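Local coordinates for putative 6-phosphogluconolactonase (Neisseria gonorrhoeae, PDB 3LHI), which probably hydrolyses 6-phosphogluconolactone to 6-phosphogluconate, a step in the oxidative stage of the pentose phosphate pathway, at residues Ala14-Ala19 with Ser54-Asp59; Gly136-Gly139 with Phe145-Ala148; Lys123-Pro128 with Ile176-Asp181. All coordinates share one frame; numbering follows the deposited sequence.

Contact 1 of 3, residues Ala14-Ala19 with Ser54-Asp59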
ATOM      1  N   ALA A  14      -0.961  -0.082  18.537  1.00 17.31           N
ATOM      2  CA  ALA A  14      -0.837   0.652  17.264  1.00 17.08           C
ATOM      3  C   ALA A  14      -1.650  -0.070  16.178  1.00 15.86           C
ATOM      4  O   ALA A  14      -2.369   0.568  15.394  1.00 16.29           O
ATOM      5  CB  ALA A  14       0.573   0.781  16.824  1.00 19.18           C
ATOM      6  N   ALA A  15      -1.553  -1.386  16.140  1.00 15.79           N
ATOM      7  CA  ALA A  15      -2.241  -2.174  15.107  1.00 16.30           C
ATOM      8  C   ALA A  15      -3.774  -2.037  15.256  1.00 14.58           C
ATOM      9  O   ALA A  15      -4.524  -1.885  14.277  1.00 15.40           O
ATOM     10  CB  ALA A  15      -1.830  -3.650  15.187  1.00 16.72           C
ATOM     11  N   GLN A  16      -4.290  -2.155  16.499  1.00 14.94           N
ATOM     12  CA  GLN A  16      -5.700  -2.036  16.750  1.00 15.21           C
ATOM     13  C   GLN A  16      -6.203  -0.637  16.422  1.00 14.09           C
ATOM     14  O   GLN A  16      -7.288  -0.456  15.845  1.00 16.14           O
ATOM     15  CB  GLN A  16      -6.078  -2.407  18.196  1.00 17.83           C
ATOM     16  CG  GLN A  16      -7.556  -2.384  18.416  1.00 17.41           C
ATOM     17  CD  GLN A  16      -8.301  -3.504  17.652  1.00 17.77           C
ATOM     18  OE1 GLN A  16      -7.943  -4.693  17.788  1.00 21.59           O
ATOM     19  NE2 GLN A  16      -9.285  -3.131  16.836  1.00 18.76           N
ATOM     20  N   SER A  17      -5.416   0.366  16.798  0.50 13.81           N
ATOM     21  CA  SER A  17      -5.799   1.749  16.584  0.50 13.05           C
ATOM     22  C   SER A  17      -5.811   2.115  15.082  0.50 12.02           C
ATOM     23  O   SER A  17      -6.646   2.893  14.642  0.50 12.58           O
ATOM     24  CB  SER A  17      -4.855   2.677  17.346  0.50 14.04           C
ATOM     25  OG  SER A  17      -5.025   2.555  18.744  0.50 17.24           O
ATOM     26  N   LEU A  18      -4.896   1.542  14.308  1.00 13.60           N
ATOM     27  CA  LEU A  18      -4.897   1.703  12.849  1.00 12.44           C
ATOM     28  C   LEU A  18      -6.116   0.979  12.274  1.00 12.08           C
ATOM     29  O   LEU A  18      -6.812   1.520  11.424  1.00 12.47           O
ATOM     30  CB  LEU A  18      -3.592   1.189  12.260  1.00 11.62           C
ATOM     31  CG  LEU A  18      -3.476   1.322  10.735  1.00 12.84           C
ATOM     32  CD1 LEU A  18      -3.699   2.744  10.239  1.00 13.87           C
ATOM     33  CD2 LEU A  18      -2.159   0.731  10.274  1.00 14.23           C
ATOM     34  N   ALA A  19      -6.387  -0.247  12.726  1.00 13.05           N
ATOM     35  CA  ALA A  19      -7.570  -0.961  12.243  1.00 12.16           C
ATOM     36  C   ALA A  19      -8.858  -0.149  12.495  1.00 13.09           C
ATOM     37  O   ALA A  19      -9.760  -0.097  11.662  1.00 14.02           O
ATOM     38  CB  ALA A  19      -7.657  -2.342  12.890  1.00 14.56           C
ATOM     39  N   SER A  54      -9.504  -7.520   9.943  1.00 10.07           N
ATOM     40  CA  SER A  54     -10.271  -8.637   9.404  1.00 10.57           C
ATOM     41  C   SER A  54     -11.491  -8.975  10.264  1.00 10.39           C
ATOM     42  O   SER A  54     -12.442  -9.601   9.774  1.00 11.31           O
ATOM     43  CB  SER A  54      -9.405  -9.880   9.226  1.00 10.57           C
ATOM     44  OG  SER A  54      -9.136 -10.538  10.472  1.00 10.91           O
ATOM     45  N   GLN A  55     -11.440  -8.610  11.543  1.00 11.46           N
ATOM     46  CA  GLN A  55     -12.515  -8.867  12.505  1.00 11.56           C
ATOM     47  C   GLN A  55     -13.585  -7.809  12.529  1.00 13.78           C
ATOM     48  O   GLN A  55     -14.616  -7.997  13.170  1.00 15.61           O
ATOM     49  CB  GLN A  55     -11.922  -9.030  13.918  1.00 12.23           C
ATOM     50  CG  GLN A  55     -10.994 -10.245  14.050  1.00 12.85           C
ATOM     51  CD  GLN A  55     -10.396 -10.385  15.431  1.00 15.62           C
ATOM     52  OE1 GLN A  55     -10.776  -9.674  16.347  1.00 18.33           O
ATOM     53  NE2 GLN A  55      -9.485 -11.311  15.578  1.00 19.40           N
ATOM     54  N   LYS A  56     -13.357  -6.681  11.877  1.00 12.87           N
ATOM     55  CA  LYS A  56     -14.323  -5.587  11.888  1.00 13.47           C
ATOM     56  C   LYS A  56     -15.604  -5.990  11.120  1.00 14.06           C
ATOM     57  O   LYS A  56     -15.543  -6.623  10.021  1.00 15.22           O
ATOM     58  CB  LYS A  56     -13.700  -4.333  11.265  1.00 15.18           C
ATOM     59  CG  LYS A  56     -12.582  -3.739  12.046  1.00 15.29           C
ATOM     60  CD  LYS A  56     -13.128  -3.067  13.305  1.00 17.03           C
ATOM     61  CE  LYS A  56     -12.083  -2.295  14.037  1.00 18.45           C
ATOM     62  NZ  LYS A  56     -12.689  -1.473  15.172  1.00 24.94           N
ATOM     63  N   ASP A  57     -16.750  -5.653  11.726  1.00 17.62           N
ATOM     64  CA  ASP A  57     -18.059  -6.020  11.149  1.00 19.54           C
ATOM     65  C   ASP A  57     -18.538  -4.988  10.170  1.00 20.66           C
ATOM     66  O   ASP A  57     -19.583  -4.407  10.324  1.00 28.37           O
ATOM     67  CB  ASP A  57     -19.095  -6.328  12.229  1.00 25.80           C
ATOM     68  CG  ASP A  57     -20.281  -7.213  11.720  1.00 31.36           C
ATOM     69  OD1 ASP A  57     -20.222  -7.995  10.693  1.00 28.37           O
ATOM     70  OD2 ASP A  57     -21.295  -7.181  12.446  1.00 40.09           O
ATOM     71  N   LEU A  58     -17.773  -4.800   9.110  1.00 16.85           N
ATOM     72  CA  LEU A  58     -18.077  -3.934   7.979  1.00 16.47           C
ATOM     73  C   LEU A  58     -18.811  -4.734   6.922  1.00 16.10           C
ATOM     74  O   LEU A  58     -18.760  -5.958   6.848  1.00 14.87           O
ATOM     75  CB  LEU A  58     -16.730  -3.429   7.321  1.00 18.77           C
ATOM     76  CG  LEU A  58     -15.888  -2.476   8.143  1.00 20.67           C
ATOM     77  CD1 LEU A  58     -14.614  -2.128   7.464  1.00 21.09           C
ATOM     78  CD2 LEU A  58     -16.684  -1.190   8.487  1.00 29.14           C
ATOM     79  N   ASP A  59     -19.417  -4.016   5.981  1.00 14.95           N
ATOM     80  CA  ASP A  59     -20.076  -4.648   4.830  1.00 14.77           C
ATOM     81  C   ASP A  59     -19.045  -5.031   3.772  1.00 13.15           C
ATOM     82  O   ASP A  59     -18.939  -4.469   2.650  1.00 13.77           O
ATOM     83  CB  ASP A  59     -21.099  -3.663   4.231  1.00 15.60           C
ATOM     84  CG  ASP A  59     -21.993  -4.283   3.188  1.00 18.73           C
ATOM     85  OD1 ASP A  59     -22.101  -5.511   3.086  1.00 19.70           O
ATOM     86  OD2 ASP A  59     -22.612  -3.458   2.446  1.00 21.14           O
TER
HETATM   87  O   HOH W   1      -8.780  -7.294  17.119  1.00 23.51           O
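Gln16 NE2 and Lys56 NZ converge on one acceptor, OD1 of Asp20, the first by a hydrogen bond and the second by a salt bridge. The shared carboxylate oxygen probably accounts for the closeness of the amide and the ammonium group: Gln16 NE2 and Lys56 NZ are 4.1 Å apart, with no bond between them. Their side chains cross obliquely, and the Lys56 methylene does the direct touching, CE standing 4.0 Å from Gln16 NE2. The same carbon lies 4.0 Å from the backbone oxygen Ala19 O, so one lysine carbon meets both a side-chain amide and a backbone carbonyl three residues further along the helix. A bend at chi2 (-72°) followed by an extended remainder carries the lysine chain toward the helix surface. Gln16 bends too, at chi2 (68°), and its other amide atom turns to solvent-mediated contact. A water donates to Gln16 OE1 at 2.8 Å and, over a longer 3.2 Å, to Gln55 OE1, tying the helix to the residue before Lys56. Both ends of the Gln16 amide are thus occupied, which should fix its rotation. In the fold, helix 11-33 packs against helix 47-54, where Gln16 and Ala19 both touch Ala52. Residues Ser54-Asp59 then lead from helix 47-54 to strand 63-71, within the beta-alpha-beta crossover that starts at strand 36-40, while Leu58 rests farther along helix 11-33 on Ala23 and Leu26.

Contact 2 of 3, residues Gly136-Gly139 with Phe145-Ala148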
ATOM      1  N   GLY A 136      10.296   1.750   3.728  1.00 14.54           N
ATOM      2  CA  GLY A 136      11.540   1.039   3.979  1.00 14.42           C
ATOM      3  C   GLY A 136      12.566   1.908   4.697  1.00 14.62           C
ATOM      4  O   GLY A 136      12.412   3.124   4.862  1.00 15.21           O
ATOM      5  N   ASN A 137      13.662   1.241   5.092  1.00 16.86           N
ATOM      6  CA  ASN A 137      14.778   1.931   5.703  1.00 16.65           C
ATOM      7  C   ASN A 137      15.484   2.882   4.739  1.00 17.26           C
ATOM      8  O   ASN A 137      16.161   3.782   5.187  1.00 19.93           O
ATOM      9  CB  ASN A 137      15.776   0.897   6.224  1.00 18.99           C
ATOM     10  CG  ASN A 137      15.271   0.139   7.455  1.00 22.86           C
ATOM     11  OD1 ASN A 137      14.456   0.634   8.258  1.00 24.98           O
ATOM     12  ND2 ASN A 137      15.838  -1.051   7.655  1.00 29.79           N
ATOM     13  N   ASP A 138      15.249   2.712   3.436  1.00 15.04           N
ATOM     14  CA  ASP A 138      15.695   3.608   2.375  1.00 14.88           C
ATOM     15  C   ASP A 138      14.736   4.762   2.115  1.00 14.99           C
ATOM     16  O   ASP A 138      14.947   5.544   1.193  1.00 15.52           O
ATOM     17  CB  ASP A 138      15.944   2.810   1.081  1.00 16.59           C
ATOM     18  CG  ASP A 138      14.693   2.177   0.522  1.00 16.34           C
ATOM     19  OD1 ASP A 138      13.663   2.168   1.232  1.00 14.98           O
ATOM     20  OD2 ASP A 138      14.758   1.737  -0.630  1.00 17.68           O
ATOM     21  N   GLY A 139      13.643   4.843   2.870  1.00 14.57           N
ATOM     22  CA  GLY A 139      12.633   5.838   2.599  1.00 13.98           C
ATOM     23  C   GLY A 139      11.681   5.577   1.434  1.00 12.40           C
ATOM     24  O   GLY A 139      10.849   6.472   1.136  1.00 14.21           O
ATOM     25  N   PHE A 145      10.984   2.873  -5.538  1.00 12.16           N
ATOM     26  CA  PHE A 145      12.325   2.763  -5.006  1.00 12.66           C
ATOM     27  C   PHE A 145      13.247   3.858  -5.606  1.00 12.23           C
ATOM     28  O   PHE A 145      13.155   4.140  -6.799  1.00 13.35           O
ATOM     29  CB  PHE A 145      12.919   1.404  -5.357  1.00 13.79           C
ATOM     30  CG  PHE A 145      12.426   0.265  -4.489  1.00 12.21           C
ATOM     31  CD1 PHE A 145      13.099  -0.050  -3.345  1.00 13.69           C
ATOM     32  CD2 PHE A 145      11.299  -0.488  -4.843  1.00 12.62           C
ATOM     33  CE1 PHE A 145      12.647  -1.114  -2.536  1.00 13.83           C
ATOM     34  CE2 PHE A 145      10.842  -1.512  -4.052  1.00 12.82           C
ATOM     35  CZ  PHE A 145      11.526  -1.836  -2.884  1.00 13.25           C
ATOM     36  N   PRO A 146      14.103   4.466  -4.778  1.00 13.15           N
ATOM     37  CA  PRO A 146      14.873   5.629  -5.260  1.00 13.88           C
ATOM     38  C   PRO A 146      15.850   5.352  -6.393  1.00 14.85           C
ATOM     39  O   PRO A 146      16.141   6.268  -7.175  1.00 17.26           O
ATOM     40  CB  PRO A 146      15.578   6.104  -4.007  1.00 14.38           C
ATOM     41  CG  PRO A 146      15.682   4.867  -3.138  1.00 14.37           C
ATOM     42  CD  PRO A 146      14.414   4.141  -3.376  1.00 13.62           C
ATOM     43  N   LYS A 147      16.362   4.138  -6.525  1.00 14.30           N
ATOM     44  CA  LYS A 147      17.279   3.795  -7.622  1.00 14.77           C
ATOM     45  C   LYS A 147      16.600   3.126  -8.805  1.00 15.19           C
ATOM     46  O   LYS A 147      17.238   2.763  -9.781  1.00 17.30           O
ATOM     47  CB  LYS A 147      18.429   2.893  -7.106  1.00 16.69           C
ATOM     48  CG  LYS A 147      19.234   3.562  -6.008  1.00 21.23           C
ATOM     49  CD  LYS A 147      20.466   2.788  -5.675  1.00 27.38           C
ATOM     50  CE  LYS A 147      21.310   3.519  -4.590  1.00 34.41           C
ATOM     51  NZ  LYS A 147      20.619   4.660  -3.814  1.00 41.33           N
ATOM     52  N   ALA A 148      15.265   2.968  -8.769  1.00 13.44           N
ATOM     53  CA  ALA A 148      14.592   2.355  -9.888  1.00 13.60           C
ATOM     54  C   ALA A 148      14.841   3.156 -11.175  1.00 13.05           C
ATOM     55  O   ALA A 148      14.574   4.353 -11.172  1.00 14.80           O
ATOM     56  CB  ALA A 148      13.050   2.286  -9.617  1.00 13.92           C
TER
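Asp138 meets Phe145 and Pro146 where two type I beta turns, Gly136-Gly139 and Phe145-Ala148, approach each other in the loop after strand 130-133. This loop carries the Asp-Gly-His sequence motif of the glucosamine-6-phosphate isomerase and 6-phosphogluconolactonase family. Backbone bonds define the turns: Gly139 N donates to Gly136 O at 2.9 Å, and Ala148 N to Phe145 O at 3.1 Å. Gly139 closes the first turn with a positive phi (77°) and also has a backbone bond to Ile215.

The polar interactions lead outward. Asp138 OD1 is hydrogen-bonded to ND1 of His140, whose ring stacks on Phe145, so the carboxylate and the aromatic ring both help to place the same imidazole. Pro146 O accepts a bond from NH2 of Arg211.

Across the turns the contact is van der Waals in kind, made by the second carboxylate oxygen. With chi1 at 64°, CG of Asp138 lies between its backbone N and carbonyl carbon, and OD2 projects into the angle between the two partners. Carboxylate and phenyl planes stand 57° apart. OD2 of Asp138 lies 3.7 Å from Pro146 CD and 3.6 Å from Phe145 CD1, with Phe145 CE1 next at 4.0 Å.

Contact 3 of 3, residues Lys123-Pro128 with Ile176-Asp181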
ATOM      1  N   LYS A 123      -6.029  -3.278 -16.163  1.00 16.99           N
ATOM      2  CA  LYS A 123      -7.383  -3.665 -16.524  1.00 20.70           C
ATOM      3  C   LYS A 123      -8.303  -3.901 -15.325  1.00 19.23           C
ATOM      4  O   LYS A 123      -9.515  -3.791 -15.475  1.00 24.05           O
ATOM      5  CB  LYS A 123      -7.411  -4.876 -17.448  1.00 23.35           C
ATOM      6  CG  LYS A 123      -6.930  -4.541 -18.847  1.00 25.42           C
ATOM      7  CD  LYS A 123      -6.874  -5.837 -19.680  1.00 32.85           C
ATOM      8  CE  LYS A 123      -6.454  -5.578 -21.144  1.00 39.78           C
ATOM      9  NZ  LYS A 123      -5.367  -4.556 -21.391  1.00 43.80           N
ATOM     10  N   HIS A 124      -7.735  -4.272 -14.153  1.00 18.37           N
ATOM     11  CA  HIS A 124      -8.533  -4.541 -12.968  1.00 17.35           C
ATOM     12  C   HIS A 124      -8.551  -3.374 -11.973  1.00 15.88           C
ATOM     13  O   HIS A 124      -9.382  -3.310 -11.066  1.00 16.55           O
ATOM     14  CB  HIS A 124      -7.966  -5.780 -12.283  1.00 18.07           C
ATOM     15  CG  HIS A 124      -8.126  -7.027 -13.076  1.00 18.29           C
ATOM     16  ND1 HIS A 124      -9.169  -7.901 -12.873  1.00 26.29           N
ATOM     17  CD2 HIS A 124      -7.407  -7.526 -14.107  1.00 20.87           C
ATOM     18  CE1 HIS A 124      -9.083  -8.896 -13.744  1.00 26.43           C
ATOM     19  NE2 HIS A 124      -8.004  -8.707 -14.483  1.00 27.85           N
ATOM     20  N   TYR A 125      -7.601  -2.464 -12.107  1.00 15.04           N
ATOM     21  CA  TYR A 125      -7.409  -1.395 -11.146  1.00 13.47           C
ATOM     22  C   TYR A 125      -8.614  -0.478 -10.972  1.00 13.83           C
ATOM     23  O   TYR A 125      -9.238  -0.031 -11.952  1.00 14.88           O
ATOM     24  CB  TYR A 125      -6.229  -0.514 -11.565  1.00 12.61           C
ATOM     25  CG  TYR A 125      -5.972   0.669 -10.683  1.00 12.57           C
ATOM     26  CD1 TYR A 125      -5.141   0.559  -9.591  1.00 11.93           C
ATOM     27  CD2 TYR A 125      -6.539   1.909 -10.934  1.00 12.05           C
ATOM     28  CE1 TYR A 125      -4.890   1.594  -8.775  1.00 12.10           C
ATOM     29  CE2 TYR A 125      -6.283   2.985 -10.135  1.00 11.43           C
ATOM     30  CZ  TYR A 125      -5.438   2.859  -9.056  1.00 10.81           C
ATOM     31  OH  TYR A 125      -5.145   3.941  -8.259  1.00 12.35           O
ATOM     32  N   LYS A 126      -8.897  -0.185  -9.705  0.50 12.93           N
ATOM     33  CA  LYS A 126      -9.844   0.824  -9.284  0.50 13.53           C
ATOM     34  C   LYS A 126      -9.127   1.795  -8.336  0.50 12.24           C
ATOM     35  O   LYS A 126      -8.369   1.365  -7.462  0.50 13.17           O
ATOM     36  CB  LYS A 126     -11.019   0.167  -8.542  0.50 15.35           C
ATOM     37  CG  LYS A 126     -11.723  -0.890  -9.388  0.50 18.12           C
ATOM     38  CD  LYS A 126     -12.895  -1.506  -8.659  0.50 21.24           C
ATOM     39  CE  LYS A 126     -14.064  -0.546  -8.469  0.50 23.98           C
ATOM     40  NZ  LYS A 126     -15.258  -1.386  -8.165  0.50 24.25           N
ATOM     41  N   GLN A 127      -9.378   3.090  -8.464  1.00 12.85           N
ATOM     42  CA  GLN A 127      -8.812   4.065  -7.572  1.00 11.82           C
ATOM     43  C   GLN A 127      -9.182   3.745  -6.113  1.00 12.57           C
ATOM     44  O   GLN A 127     -10.377   3.702  -5.782  1.00 13.39           O
ATOM     45  CB  GLN A 127      -9.316   5.478  -7.897  1.00 14.00           C
ATOM     46  CG  GLN A 127      -8.843   6.590  -6.969  1.00 13.97           C
ATOM     47  CD  GLN A 127      -7.389   6.932  -7.148  1.00 16.26           C
ATOM     48  OE1 GLN A 127      -7.021   7.441  -8.234  1.00 19.42           O
ATOM     49  NE2 GLN A 127      -6.543   6.739  -6.073  1.00 15.72           N
ATOM     50  N   PRO A 128      -8.196   3.547  -5.240  1.00 11.15           N
ATOM     51  CA  PRO A 128      -8.557   3.314  -3.865  1.00 10.54           C
ATOM     52  C   PRO A 128      -9.193   4.479  -3.164  1.00 11.72           C
ATOM     53  O   PRO A 128      -8.850   5.625  -3.475  1.00 12.85           O
ATOM     54  CB  PRO A 128      -7.249   2.894  -3.189  1.00 12.84           C
ATOM     55  CG  PRO A 128      -6.412   2.430  -4.331  1.00 15.68           C
ATOM     56  CD  PRO A 128      -6.797   3.267  -5.505  1.00 12.96           C
ATOM     57  N   ILE A 176       5.287  -4.230  -9.465  0.50 10.63           N
ATOM     58  CA  ILE A 176       4.245  -3.378  -9.986  0.50 10.32           C
ATOM     59  C   ILE A 176       3.805  -2.507  -8.812  0.50 10.85           C
ATOM     60  O   ILE A 176       3.479  -3.041  -7.748  0.50 10.26           O
ATOM     61  CB  ILE A 176       3.100  -4.177 -10.680  0.50 11.34           C
ATOM     62  CG1 ILE A 176       1.998  -3.231 -11.160  0.50 12.64           C
ATOM     63  CG2 ILE A 176       2.551  -5.317  -9.801  0.50 14.81           C
ATOM     64  CD1 ILE A 176       0.877  -3.965 -11.857  0.50 16.27           C
ATOM     65  N   SER A 177       3.801  -1.177  -9.014  1.00 10.40           N
ATOM     66  CA  SER A 177       3.533  -0.186  -7.966  1.00 10.58           C
ATOM     67  C   SER A 177       2.469   0.781  -8.380  1.00 10.12           C
ATOM     68  O   SER A 177       2.393   1.221  -9.533  1.00 11.15           O
ATOM     69  CB  SER A 177       4.756   0.612  -7.652  1.00 11.04           C
ATOM     70  OG  SER A 177       4.644   1.416  -6.505  1.00 11.42           O
HETATM   71  N   MSE A 178       1.664   1.187  -7.401  1.00 10.03           N
HETATM   72  CA  MSE A 178       0.937   2.440  -7.568  1.00 10.03           C
HETATM   73  C   MSE A 178       1.953   3.564  -7.835  1.00 10.84           C
HETATM   74  O   MSE A 178       3.064   3.627  -7.282  1.00 10.94           O
HETATM   75  CB  MSE A 178       0.154   2.747  -6.305  1.00 10.30           C
HETATM   76  CG  MSE A 178      -1.126   1.940  -6.138  1.00 11.26           C
HETATM   77 SE   MSE A 178      -2.122   2.291  -4.542  0.75 11.58          SE
HETATM   78  CE  MSE A 178      -2.860   3.980  -5.014  1.00 10.92           C
ATOM     79  N   THR A 179       1.526   4.500  -8.640  1.00 10.49           N
ATOM     80  CA  THR A 179       2.280   5.688  -8.944  1.00  9.93           C
ATOM     81  C   THR A 179       2.096   6.774  -7.909  1.00  9.35           C
ATOM     82  O   THR A 179       1.148   6.712  -7.071  1.00 10.78           O
ATOM     83  CB  THR A 179       1.891   6.225 -10.321  1.00 10.59           C
ATOM     84  OG1 THR A 179       0.490   6.570 -10.234  1.00 11.42           O
ATOM     85  CG2 THR A 179       2.175   5.254 -11.452  1.00 12.54           C
ATOM     86  N   LEU A 180       2.936   7.789  -7.901  1.00 10.80           N
ATOM     87  CA  LEU A 180       2.735   8.932  -7.041  1.00 10.65           C
ATOM     88  C   LEU A 180       1.349   9.567  -7.238  1.00 10.79           C
ATOM     89  O   LEU A 180       0.674   9.914  -6.261  1.00 11.50           O
ATOM     90  CB  LEU A 180       3.850   9.946  -7.236  1.00 11.96           C
ATOM     91  CG  LEU A 180       3.790  11.171  -6.356  1.00 13.25           C
ATOM     92  CD1 LEU A 180       3.779  10.886  -4.864  1.00 15.11           C
ATOM     93  CD2 LEU A 180       4.945  12.104  -6.744  1.00 16.47           C
ATOM     94  N   ASP A 181       0.943   9.689  -8.503  1.00 10.88           N
ATOM     95  CA  ASP A 181      -0.388  10.265  -8.812  1.00 11.86           C
ATOM     96  C   ASP A 181      -1.487   9.457  -8.181  1.00 11.75           C
ATOM     97  O   ASP A 181      -2.448  10.023  -7.627  1.00 11.85           O
ATOM     98  CB  ASP A 181      -0.564  10.356 -10.335  1.00 12.48           C
ATOM     99  CG  ASP A 181      -1.906  10.893 -10.741  1.00 13.70           C
ATOM    100  OD1 ASP A 181      -2.833  10.083 -10.931  1.00 14.69           O
ATOM    101  OD2 ASP A 181      -1.981  12.109 -10.902  1.00 14.54           O
TER
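Met178, present as selenomethionine, makes the tight part of this contact with a single atom, its terminal methyl. CE stands 3.9 Å from CG of Pro128 and 4.0 Å from CD of Pro128, the two side chains meeting tip to tip in an apolar contact. Tyr125 approaches the same methyl from another direction: its OH lies 4.0 Å from Met178 CE, and the two side chains cross at about a right angle. The selenomethionine chain is extended through chi2 and bends at chi3 (74°), which swings CE toward both partners. For Tyr125, chi1 of 177° sets CG trans to the backbone N and sends the ring across toward the strand end.

The surroundings identify the setting as the interior of the Rossmann-like alpha/beta fold. Residues Lys123-Pro128 lead from helix 114-124 toward strand 130-133, and Met178 ends strand 175-178, which runs antiparallel to its neighbours 63-71 and 163-166. Pro128 and Met178 both rest on Ala39 of strand 36-40, while the Tyr125 ring also touches Leu163.

At the end of the strand and the start of the next helix, polar side chains hold the backbone: Ser177 OG donates to Met178 O at 2.8 Å, tilted 26° from the carbonyl plane, and Thr179, the N-cap of helix 180-184, accepts at OG1 from Ala182 N.

Toward the partly exposed side the fit is looser. Gln127 NE2 comes no nearer than 4.7 Å to Met178 CE and instead bonds to Ala182 O, bridging to the helix beyond the strand. Asp181 stays farther off, its OD1 5.6 Å from Gln127 OE1, beyond contact distance.

In the fold
Contacts 2 and 3 are the nearer neighbours: their centres lie 19 Å apart and their nearest atoms about 7 Å. Both turns of contact 2 fall in the chain between Lys123-Pro128 and Ile176-Asp181, and Ser143, from the loop joining those turns, donates its backbone N to Ser177 OG of contact 3. Contact 1 is remote, its centre 29 Å from that of contact 2, on the opposite side of the chain's centre, and 23 Å from that of contact 3. Strand 36-40 relates it to contact 3, supplying Ala39 there before leading into helix 47-54. Of the three, contact 2, with the family's Asp-Gly-His motif, is probably closest to the active site, as in relatives.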